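Local coordinates for beta-Ala-His dipeptidase (Homo sapiens, PDB 3DLJ), which hydrolyses carnosine, anserine and other Xaa-His dipeptides, using two zinc ions per subunit, as a secreted homodimeric metallopeptidase of the M20A family, at residues A[26-31]-A[465-470]; A[109-114]-A[171-176]; A[140-145]-A[460-465]; A[203-208]-A[446-451]. One frame throughout, in Å; residues are numbered along the deposited sequence.

Interaction 1 of 4, residues A[26-31]-A[465-470]; sequences EFVQTL and WNYIEG
Phe27 and Ile468, with CA atoms 8.0 Å apart, mark where segments 26-31 and 465-470 come near each other, their axes approaching to 11.0 Å and running 117° apart. This is a helix-helix contact within the alpha/beta M20 domain, made by helices 24-35 and 464-482. At that spacing the backbones do not meet, and Tyr467 spans most of the gap. Its CG lies anti to the backbone N (chi1 177°), and the ring continues toward the other helix until OH donates a hydrogen bond to Phe27 O at 2.6 Å. The hydroxyl stands above the carbonyl plane, 54° out of it, while Leu31 N, the ordinary helical donor, reaches Phe27 O from the opposite face. Two bonds therefore grip one buried carbonyl oxygen. Leu31 covers one face of the ring, its CD2 4.0 Å above the centre in a CH-pi contact, and Leu31 CB comes within 3.6 Å of Tyr467 OH. Val28 N lies at the ring's edge, near its plane, and Val28 CG2 is 4.1 Å from Tyr467 CE2. A phenylalanine in place of Tyr467 would probably leave Phe27 O without its second donor, the helical bond from Leu31 N remaining, and take away the hydrogen bond between the two segments. Leu149 and Asn153 of helix 141-160 also touch the tyrosine, and Phe27 packs on Tyr19 and Ile20 of helix 13-22. Ile468 adds its terminal methyl: CD1 rests 4.1 Å from Phe27 CB and meets the phenyl ring at its edge, near the ring plane.

Interaction 2 of 4, residues A[109-114]-A[171-176]; sequences GHLDVQ and FIIEGM. With ZN (zinc ion), chain D.
Gly109 and His110 pair in parallel with Ile173 and Glu174, joining strands 104-110 and 168-174, which a beta-alpha-beta crossover through helix 141-160 connects. The touching parts run only 26° apart. Three backbone bonds fix the pairing: Gly109 N to Ile172 O at 3.1 Å, Glu174 N to Gly109 O at 3.1 Å, and Leu111 N to Glu174 O at 2.9 Å. His110 can be followed outward from this backbone. Its CB lies 3.6 Å from Glu174 O and also packs on Glu174 CG. CG takes the crowded position between the backbone N and the carbonyl carbon (chi1 67°). On the ring, ND1 donates to Asp112 O at 2.9 Å, a bent bond (133° at the hydrogen) whose acceptor lies in the ring plane, and more weakly to Asp112 OD1 at 3.1 Å. NE2, at the tip, binds the zinc ion of chain D at 2.0 Å, with CD2 and CE1 flanking that bond. Asp112, mainly through its backbone O, is thus a second-shell residue that probably helps to orient this zinc ligand; by similarity it belongs to the active site. Its CB and carboxylate lie against Gly175 and Met176, while OD2 is hydrogen-bonded to Ser41 OG and Glu178 N. An alanine in place of Asp112 would probably leave His110 ND1 without its weaker, carboxylate partner, and Ser41 OG and Glu178 N without this acceptor. Ile173 points to the sheet face away from His110 and Glu174, where its CG2 is 3.8 Å from Leu111 CD1.

Interaction 3 of 4, residues A[140-145]-A[460-465]; sequences GATDNK and EKINRW. With ZN (zinc ion), chain D; ZN (zinc ion), chain C.
Asp143 and Glu460 meet beside the two zinc ions, Asp143 binding the metals through its carboxylate while its backbone N-H donates to the carboxylate of Glu460. Asp143 OD1 binds the zinc ion of chain D at 2.0 Å, and OD2 binds the zinc ion of chain C at 2.2 Å, so one carboxylate bridges both metals. His110 and Asp206 supply further ligands to the first ion, Glu178 and His456 to the second. Behind Asp143, Glu460 OE2 accepts two backbone bonds: from Asp143 N at 2.9 Å, almost in line with the C-O bond, and from Thr142 N at 3.0 Å, on the anti side and 22° out of the carboxylate plane. Glu460 OE1 takes Gly140 N at 3.0 Å from well above that plane, 54° out of it. The glutamate's CG is anti to its backbone N (chi1 -177°) and the chain stays extended beyond, which carries the carboxylate to the first turn of helix 141-160. There the N-H groups would probably favour its negative charge, which also has a salt bridge to Arg139. Further out, Thr142 CB rests 3.5 Å from Lys461 O, and Thr142 OG1 is hydrogen-bonded to Asp453. Ile462 CG2 packs 4.0 Å from Ala141 CB. The helix opens with a wider pi-type turn closed by Lys145 N to Gly140 O at 2.8 Å, and a cis peptide follows Asp143. A bridging aspartate followed by a cis peptide is typical of the co-catalytic two-zinc site of M20 peptidases.

Interaction 4 of 4, residues A[203-208]-A[446-451]; sequences VISDNL and IPLGAV. With ZN (zinc ion), chain D.
Ser205 and Ile446 make the shortest polar link, Ser205 OG donating to Ile446 O at 2.6 Å with the donor nearly in line with the carbonyl (C=O...donor angle 177°). Ile446 N in turn donates to Ile204 O at 3.0 Å, so this residue is bonded to the neighbouring segment through both its N-H and its C=O. A water extends the link: it accepts from Leu448 N at 2.8 Å and donates to Ser205 OG at 3.1 Å and to Asn207 O at 3.2 Å. Asn207 O also receives a weak bond from Gly449 N at 3.4 Å. In Asn207, CG lies between the backbone N and the carbonyl carbon (chi1 51°), and OD1 accepts from Asp206 N at 3.2 Å, a local bond that probably helps to steady the backbone of Asp206, a zinc ligand. Outside this polar core, Asn207 ND2 lies 3.4 Å from Pro447 CB. Leu208 CD1 and CD2 pack on the carbonyl of Ala450, with CD2 so near Gly449 CA that a beta carbon on the glycine would collide with it. Val203 CG1 touches Ile446 CD1 at the other end, and Phe474 of helix 464-482 lies against Ser205 and Leu448. The two segments continue the parallel neighbours 201-204 and 444-445 beyond their C-terminal ends, where Asp206 OD2 binds the zinc ion, a position characteristic of metal ligands in the alpha/beta catalytic domain of zinc exopeptidases.

In the fold
Interaction 1 joins the outermost segments in sequence and encloses the others: interaction 4 is nested within interaction 3, whereas interactions 2 and 3 alternate along the chain. Interactions 1 and 3 share Trp465 and helix 464-482, with centres about 9 Å apart, and touch through Leu31 and Ile462. Interactions 2 and 4 reach neighbouring strands, 104-110 and 201-204, of one mixed sheet, their centres about 15 Å apart. Asn466 ties interaction 1 to interaction 4 through Leu448 O. Interactions 2, 3 and 4 bring segments distant in sequence together around the zinc ion of chain D, while interaction 1 packs outer helices, the side chain of Leu31 about 12 Å from a zinc ion.

Interaction 1 of 4, residues A[26-31]-A[465-470]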
# COMPACT_ATOMS: atom_id res chain seq x y z
N GLU A 26 20.47 -9.25 14.38
CA GLU A 26 20.93 -9.44 13.00
C GLU A 26 19.81 -9.20 11.99
O GLU A 26 20.07 -8.66 10.92
CB GLU A 26 21.50 -10.84 12.79
CG GLU A 26 22.96 -11.02 13.20
CD GLU A 26 23.36 -12.52 13.24
OE1 GLU A 26 22.80 -13.30 12.42
OE2 GLU A 26 24.22 -12.90 14.08
N PHE A 27 18.58 -9.60 12.32
CA PHE A 27 17.46 -9.41 11.40
C PHE A 27 17.19 -7.90 11.29
O PHE A 27 16.88 -7.42 10.24
CB PHE A 27 16.20 -10.16 11.87
CG PHE A 27 16.26 -11.70 11.73
CD1 PHE A 27 17.23 -12.34 10.97
CD2 PHE A 27 15.27 -12.49 12.34
CE1 PHE A 27 17.25 -13.72 10.82
CE2 PHE A 27 15.27 -13.87 12.20
CZ PHE A 27 16.26 -14.50 11.45
N VAL A 28 17.30 -7.18 12.41
CA VAL A 28 17.08 -5.74 12.53
C VAL A 28 18.21 -4.93 11.89
O VAL A 28 17.98 -3.83 11.39
CB VAL A 28 16.94 -5.30 14.04
CG1 VAL A 28 17.07 -3.78 14.20
CG2 VAL A 28 15.63 -5.80 14.63
N GLN A 29 19.43 -5.47 11.89
CA GLN A 29 20.54 -4.82 11.22
C GLN A 29 20.42 -4.99 9.71
O GLN A 29 20.75 -4.07 8.97
CB GLN A 29 21.90 -5.34 11.74
CG GLN A 29 23.09 -4.90 10.92
CD GLN A 29 23.39 -3.41 11.05
OE1 GLN A 29 23.14 -2.79 12.08
NE2 GLN A 29 23.95 -2.83 9.99
N THR A 30 19.96 -6.15 9.23
CA THR A 30 19.71 -6.29 7.80
C THR A 30 18.64 -5.28 7.36
O THR A 30 18.80 -4.63 6.33
CB THR A 30 19.28 -7.70 7.41
OG1 THR A 30 20.31 -8.62 7.79
CG2 THR A 30 19.07 -7.79 5.90
N LEU A 31 17.59 -5.12 8.15
CA LEU A 31 16.59 -4.13 7.80
C LEU A 31 17.18 -2.71 7.73
O LEU A 31 16.88 -1.96 6.81
CB LEU A 31 15.37 -4.22 8.73
CG LEU A 31 14.23 -3.23 8.46
CD1 LEU A 31 13.72 -3.35 7.02
CD2 LEU A 31 13.09 -3.42 9.49
N TRP A 465 8.65 -5.83 17.64
CA TRP A 465 7.82 -6.98 17.99
C TRP A 465 7.06 -7.52 16.79
O TRP A 465 7.03 -8.74 16.57
CB TRP A 465 6.87 -6.60 19.11
CG TRP A 465 6.04 -7.71 19.66
CD1 TRP A 465 6.41 -8.64 20.61
CD2 TRP A 465 4.67 -7.98 19.36
NE1 TRP A 465 5.35 -9.47 20.89
CE2 TRP A 465 4.27 -9.09 20.14
CE3 TRP A 465 3.73 -7.40 18.48
CZ2 TRP A 465 2.98 -9.64 20.07
CZ3 TRP A 465 2.44 -7.93 18.42
CH2 TRP A 465 2.08 -9.04 19.22
N ASN A 466 6.46 -6.62 16.01
CA ASN A 466 5.77 -6.99 14.77
C ASN A 466 6.68 -7.62 13.73
O ASN A 466 6.29 -8.58 13.06
CB ASN A 466 5.10 -5.79 14.15
CG ASN A 466 3.94 -5.30 14.96
OD1 ASN A 466 4.08 -4.97 16.13
ND2 ASN A 466 2.78 -5.22 14.33
N TYR A 467 7.88 -7.07 13.59
CA TYR A 467 8.87 -7.55 12.63
C TYR A 467 9.41 -8.94 13.00
O TYR A 467 9.56 -9.80 12.14
CB TYR A 467 10.01 -6.53 12.55
CG TYR A 467 11.19 -6.88 11.67
CD1 TYR A 467 11.02 -7.16 10.30
CD2 TYR A 467 12.49 -6.86 12.18
CE1 TYR A 467 12.11 -7.46 9.47
CE2 TYR A 467 13.59 -7.14 11.37
CZ TYR A 467 13.39 -7.44 10.00
OH TYR A 467 14.48 -7.73 9.17
N ILE A 468 9.69 -9.15 14.28
CA ILE A 468 10.25 -10.40 14.80
C ILE A 468 9.20 -11.48 15.00
O ILE A 468 9.39 -12.62 14.54
CB ILE A 468 11.06 -10.15 16.08
CG1 ILE A 468 12.24 -9.21 15.79
CG2 ILE A 468 11.56 -11.48 16.68
CD1 ILE A 468 13.19 -9.70 14.67
N GLU A 469 8.10 -11.15 15.66
CA GLU A 469 6.97 -12.07 15.81
C GLU A 469 6.33 -12.42 14.47
O GLU A 469 5.81 -13.53 14.32
CB GLU A 469 5.93 -11.50 16.78
CG GLU A 469 6.44 -11.42 18.24
CD GLU A 469 6.94 -12.76 18.82
OE1 GLU A 469 8.11 -12.86 19.27
OE2 GLU A 469 6.17 -13.73 18.84
N GLY A 470 6.39 -11.48 13.52
CA GLY A 470 5.89 -11.70 12.17
C GLY A 470 6.73 -12.67 11.37
O GLY A 470 6.22 -13.37 10.52

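Interaction 2 of 4, residues A[109-114]-A[171-176]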
# COMPACT_ATOMS: atom_id res chain seq x y z
N GLY A 109 6.31 -9.10 -3.04
CA GLY A 109 6.62 -7.86 -2.30
C GLY A 109 7.24 -6.81 -3.19
O GLY A 109 7.47 -7.07 -4.36
N HIS A 110 7.51 -5.63 -2.65
CA HIS A 110 8.19 -4.56 -3.42
C HIS A 110 9.27 -3.90 -2.58
O HIS A 110 9.11 -3.75 -1.36
CB HIS A 110 7.21 -3.51 -3.98
CG HIS A 110 6.54 -2.66 -2.93
ND1 HIS A 110 7.07 -1.46 -2.48
CD2 HIS A 110 5.37 -2.82 -2.27
CE1 HIS A 110 6.26 -0.93 -1.58
NE2 HIS A 110 5.22 -1.74 -1.43
N LEU A 111 10.37 -3.55 -3.24
CA LEU A 111 11.53 -2.97 -2.53
C LEU A 111 11.79 -1.50 -2.89
O LEU A 111 12.75 -0.90 -2.42
CB LEU A 111 12.77 -3.84 -2.72
CG LEU A 111 12.64 -5.18 -1.97
CD1 LEU A 111 13.79 -6.07 -2.37
CD2 LEU A 111 12.65 -4.98 -0.47
N ASP A 112 10.88 -0.91 -3.67
CA ASP A 112 10.83 0.55 -3.81
C ASP A 112 10.01 1.19 -2.69
O ASP A 112 9.08 0.57 -2.14
CB ASP A 112 10.26 0.97 -5.18
CG ASP A 112 8.84 0.52 -5.38
OD1 ASP A 112 8.55 -0.68 -5.12
OD2 ASP A 112 8.00 1.36 -5.78
N VAL A 113 10.37 2.43 -2.38
CA VAL A 113 9.75 3.22 -1.30
C VAL A 113 9.21 4.58 -1.85
O VAL A 113 9.64 5.06 -2.93
CB VAL A 113 10.75 3.43 -0.12
CG1 VAL A 113 11.12 2.10 0.54
CG2 VAL A 113 12.00 4.14 -0.60
N GLN A 114 8.25 5.14 -1.10
CA GLN A 114 7.78 6.51 -1.26
C GLN A 114 8.92 7.47 -0.91
O GLN A 114 9.74 7.15 -0.04
CB GLN A 114 6.59 6.77 -0.32
CG GLN A 114 5.25 6.21 -0.81
CD GLN A 114 4.67 7.00 -2.01
OE1 GLN A 114 4.68 8.22 -2.01
NE2 GLN A 114 4.19 6.29 -3.02
N PHE A 171 9.15 -16.49 -5.06
CA PHE A 171 9.16 -15.05 -4.74
C PHE A 171 9.00 -14.28 -6.03
O PHE A 171 9.69 -14.56 -7.02
CB PHE A 171 10.48 -14.62 -4.08
CG PHE A 171 10.99 -15.55 -2.98
CD1 PHE A 171 11.60 -16.77 -3.30
CD2 PHE A 171 10.94 -15.16 -1.65
CE1 PHE A 171 12.10 -17.60 -2.31
CE2 PHE A 171 11.44 -15.98 -0.65
CZ PHE A 171 12.02 -17.21 -0.97
N ILE A 172 8.06 -13.34 -6.03
CA ILE A 172 8.02 -12.29 -7.07
C ILE A 172 8.17 -10.89 -6.41
O ILE A 172 7.25 -10.42 -5.74
CB ILE A 172 6.76 -12.38 -7.99
CG1 ILE A 172 6.75 -11.25 -9.02
CG2 ILE A 172 5.43 -12.40 -7.17
CD1 ILE A 172 5.58 -11.32 -9.98
N ILE A 173 9.33 -10.27 -6.59
CA ILE A 173 9.61 -8.99 -5.95
C ILE A 173 9.94 -7.93 -7.00
O ILE A 173 10.86 -8.11 -7.81
CB ILE A 173 10.79 -9.06 -4.91
CG1 ILE A 173 10.73 -10.31 -3.99
CG2 ILE A 173 10.92 -7.77 -4.15
CD1 ILE A 173 9.56 -10.40 -3.01
N GLU A 174 9.19 -6.83 -6.96
CA GLU A 174 9.37 -5.74 -7.92
C GLU A 174 9.93 -4.49 -7.26
O GLU A 174 10.01 -4.40 -6.01
CB GLU A 174 8.04 -5.41 -8.62
CG GLU A 174 6.97 -4.79 -7.72
CD GLU A 174 5.93 -3.98 -8.50
OE1 GLU A 174 6.26 -3.48 -9.60
OE2 GLU A 174 4.79 -3.83 -8.01
N GLY A 175 10.32 -3.54 -8.10
CA GLY A 175 10.84 -2.27 -7.64
C GLY A 175 10.07 -1.04 -8.12
O GLY A 175 10.64 0.05 -8.14
N MET A 176 8.80 -1.20 -8.49
CA MET A 176 7.99 -0.07 -8.98
C MET A 176 6.57 0.02 -8.43
O MET A 176 5.69 0.59 -9.08
CB MET A 176 7.92 -0.09 -10.53
CG MET A 176 9.24 0.14 -11.24
SD MET A 176 9.91 1.82 -11.07
CE MET A 176 8.75 2.73 -12.10
ZN ZN D . 3.74 -1.31 -0.22

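Interaction 3 of 4, residues A[140-145]-A[460-465]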
# COMPACT_ATOMS: atom_id res chain seq x y z
N GLY A 140 10.28 2.83 4.45
CA GLY A 140 10.24 1.43 4.00
C GLY A 140 10.25 0.40 5.12
O GLY A 140 10.27 -0.80 4.84
N ALA A 141 10.26 0.84 6.38
CA ALA A 141 10.30 -0.10 7.52
C ALA A 141 9.11 -1.04 7.53
O ALA A 141 9.27 -2.24 7.70
CB ALA A 141 10.39 0.66 8.87
N THR A 142 7.91 -0.48 7.36
CA THR A 142 6.68 -1.27 7.22
C THR A 142 6.30 -1.46 5.71
O THR A 142 5.78 -2.50 5.33
CB THR A 142 5.49 -0.64 8.01
OG1 THR A 142 4.65 -1.68 8.53
CG2 THR A 142 4.64 0.28 7.14
N ASP A 143 6.58 -0.46 4.89
CA ASP A 143 6.14 -0.42 3.47
C ASP A 143 7.32 -0.29 2.46
O ASP A 143 7.64 0.82 2.04
CB ASP A 143 5.16 0.75 3.32
CG ASP A 143 4.45 0.79 1.96
OD1 ASP A 143 4.51 -0.19 1.19
OD2 ASP A 143 3.81 1.84 1.69
N ASN A 144 7.95 -1.38 2.02
CA ASN A 144 7.60 -2.77 2.35
C ASN A 144 8.82 -3.66 2.70
O ASN A 144 8.77 -4.86 2.50
CB ASN A 144 6.84 -3.36 1.16
CG ASN A 144 6.10 -4.64 1.51
OD1 ASN A 144 6.10 -5.59 0.72
ND2 ASN A 144 5.47 -4.67 2.67
N LYS A 145 9.91 -3.08 3.22
CA LYS A 145 11.17 -3.83 3.43
C LYS A 145 11.09 -4.72 4.67
O LYS A 145 11.56 -5.86 4.65
CB LYS A 145 12.37 -2.87 3.48
CG LYS A 145 12.71 -2.25 2.11
CD LYS A 145 13.58 -0.99 2.18
CE LYS A 145 14.00 -0.56 0.79
NZ LYS A 145 14.83 0.69 0.78
N GLU A 460 7.59 7.11 9.54
CA GLU A 460 7.26 5.70 9.32
C GLU A 460 8.12 4.79 10.21
O GLU A 460 9.30 5.05 10.39
CB GLU A 460 7.52 5.31 7.86
CG GLU A 460 7.12 3.87 7.57
CD GLU A 460 7.43 3.41 6.18
OE1 GLU A 460 7.72 4.25 5.27
OE2 GLU A 460 7.34 2.17 5.98
N LYS A 461 7.53 3.73 10.73
CA LYS A 461 8.25 2.73 11.54
C LYS A 461 7.60 1.37 11.30
O LYS A 461 6.49 1.28 10.77
CB LYS A 461 8.13 3.07 13.05
CG LYS A 461 6.67 3.20 13.47
CD LYS A 461 6.41 2.81 14.87
CE LYS A 461 4.93 2.91 15.22
NZ LYS A 461 4.24 1.60 15.11
N ILE A 462 8.31 0.32 11.71
CA ILE A 462 7.69 -0.93 12.06
C ILE A 462 8.12 -1.22 13.49
O ILE A 462 9.27 -0.92 13.86
CB ILE A 462 8.06 -2.09 11.07
CG1 ILE A 462 7.11 -3.29 11.30
CG2 ILE A 462 9.57 -2.48 11.15
CD1 ILE A 462 7.25 -4.40 10.31
N ASN A 463 7.21 -1.76 14.31
CA ASN A 463 7.60 -2.23 15.65
C ASN A 463 8.52 -3.45 15.57
O ASN A 463 8.27 -4.37 14.79
CB ASN A 463 6.37 -2.56 16.52
CG ASN A 463 5.44 -1.38 16.68
OD1 ASN A 463 5.83 -0.23 16.50
ND2 ASN A 463 4.19 -1.65 17.02
N ARG A 464 9.57 -3.47 16.40
CA ARG A 464 10.45 -4.65 16.49
C ARG A 464 9.64 -5.93 16.76
O ARG A 464 9.90 -6.98 16.16
CB ARG A 464 11.52 -4.47 17.57
CG ARG A 464 12.39 -5.70 17.78
CD ARG A 464 13.28 -5.63 19.03
NE ARG A 464 14.50 -4.88 18.77
CZ ARG A 464 15.66 -5.41 18.38
NH1 ARG A 464 16.69 -4.61 18.18
NH2 ARG A 464 15.81 -6.72 18.19
N TRP A 465 8.65 -5.83 17.64
CA TRP A 465 7.82 -6.98 17.99
C TRP A 465 7.06 -7.52 16.79
O TRP A 465 7.03 -8.74 16.57
CB TRP A 465 6.87 -6.60 19.11
CG TRP A 465 6.04 -7.71 19.66
CD1 TRP A 465 6.41 -8.64 20.61
CD2 TRP A 465 4.67 -7.98 19.36
NE1 TRP A 465 5.35 -9.47 20.89
CE2 TRP A 465 4.27 -9.09 20.14
CE3 TRP A 465 3.73 -7.40 18.48
CZ2 TRP A 465 2.98 -9.64 20.07
CZ3 TRP A 465 2.44 -7.93 18.42
CH2 TRP A 465 2.08 -9.04 19.22
ZN ZN D . 3.74 -1.31 -0.22
ZN ZN C . 3.27 2.13 -0.38

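Interaction 4 of 4, residues A[203-208]-A[446-451]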
# COMPACT_ATOMS: atom_id res chain seq x y z
N VAL A 203 0.79 -14.97 -1.43
CA VAL A 203 0.78 -14.17 -0.21
C VAL A 203 1.29 -12.75 -0.47
O VAL A 203 2.24 -12.55 -1.22
CB VAL A 203 1.65 -14.83 0.92
CG1 VAL A 203 1.71 -13.93 2.17
CG2 VAL A 203 1.14 -16.19 1.28
N ILE A 204 0.62 -11.78 0.14
CA ILE A 204 1.05 -10.39 0.16
C ILE A 204 1.03 -9.96 1.62
O ILE A 204 0.07 -10.25 2.34
CB ILE A 204 0.12 -9.46 -0.69
CG1 ILE A 204 0.06 -9.91 -2.16
CG2 ILE A 204 0.54 -7.94 -0.56
CD1 ILE A 204 -0.97 -9.13 -3.03
N SER A 205 2.08 -9.28 2.05
CA SER A 205 2.13 -8.73 3.39
C SER A 205 2.48 -7.25 3.30
O SER A 205 3.64 -6.85 3.45
CB SER A 205 3.17 -9.50 4.22
OG SER A 205 3.12 -9.15 5.60
N ASP A 206 1.48 -6.41 3.05
CA ASP A 206 1.75 -4.99 2.86
C ASP A 206 0.58 -4.17 3.33
O ASP A 206 0.01 -3.37 2.58
CB ASP A 206 2.08 -4.71 1.40
CG ASP A 206 2.75 -3.34 1.19
OD1 ASP A 206 3.07 -2.65 2.20
OD2 ASP A 206 2.92 -2.95 -0.00
N ASN A 207 0.20 -4.39 4.58
CA ASN A 207 -0.98 -3.76 5.15
C ASN A 207 -0.95 -3.86 6.66
O ASN A 207 -0.07 -4.53 7.22
CB ASN A 207 -2.29 -4.31 4.55
CG ASN A 207 -2.36 -5.82 4.56
OD1 ASN A 207 -1.54 -6.53 3.97
ND2 ASN A 207 -3.40 -6.31 5.21
N LEU A 208 -1.86 -3.15 7.32
CA LEU A 208 -1.80 -2.93 8.74
C LEU A 208 -2.95 -3.57 9.52
O LEU A 208 -4.05 -3.77 8.99
CB LEU A 208 -1.78 -1.43 9.02
CG LEU A 208 -0.82 -0.54 8.21
CD1 LEU A 208 -0.92 0.87 8.72
CD2 LEU A 208 0.62 -1.04 8.25
N ILE A 446 -1.66 -11.00 4.63
CA ILE A 446 -1.22 -11.14 6.01
C ILE A 446 -0.51 -9.86 6.47
O ILE A 446 0.66 -9.67 6.21
CB ILE A 446 -0.31 -12.38 6.21
CG1 ILE A 446 -0.94 -13.61 5.52
CG2 ILE A 446 -0.08 -12.64 7.69
CD1 ILE A 446 -0.10 -14.90 5.57
N PRO A 447 -1.24 -8.98 7.17
CA PRO A 447 -0.67 -7.73 7.64
C PRO A 447 0.36 -7.98 8.75
O PRO A 447 0.09 -8.78 9.63
CB PRO A 447 -1.89 -6.96 8.17
CG PRO A 447 -2.93 -8.01 8.50
CD PRO A 447 -2.65 -9.17 7.58
N LEU A 448 1.53 -7.33 8.66
CA LEU A 448 2.51 -7.34 9.77
C LEU A 448 2.56 -5.99 10.49
O LEU A 448 3.01 -5.92 11.65
CB LEU A 448 3.92 -7.72 9.30
CG LEU A 448 4.29 -9.15 8.89
CD1 LEU A 448 5.80 -9.39 9.07
CD2 LEU A 448 3.51 -10.13 9.69
N GLY A 449 2.09 -4.94 9.83
CA GLY A 449 2.15 -3.60 10.39
C GLY A 449 1.15 -3.28 11.47
O GLY A 449 0.05 -3.84 11.51
N ALA A 450 1.52 -2.38 12.38
CA ALA A 450 0.56 -1.84 13.33
C ALA A 450 -0.18 -0.69 12.70
O ALA A 450 0.30 -0.06 11.75
CB ALA A 450 1.22 -1.41 14.65
N VAL A 451 -1.34 -0.40 13.26
CA VAL A 451 -2.26 0.64 12.80
C VAL A 451 -1.58 2.00 12.71
O VAL A 451 -1.91 2.83 11.85
CB VAL A 451 -3.53 0.68 13.75
CG1 VAL A 451 -3.17 1.19 15.16
CG2 VAL A 451 -4.67 1.48 13.13
ZN ZN D . 3.74 -1.31 -0.22
O HOH W 1 2.45 -6.17 6.28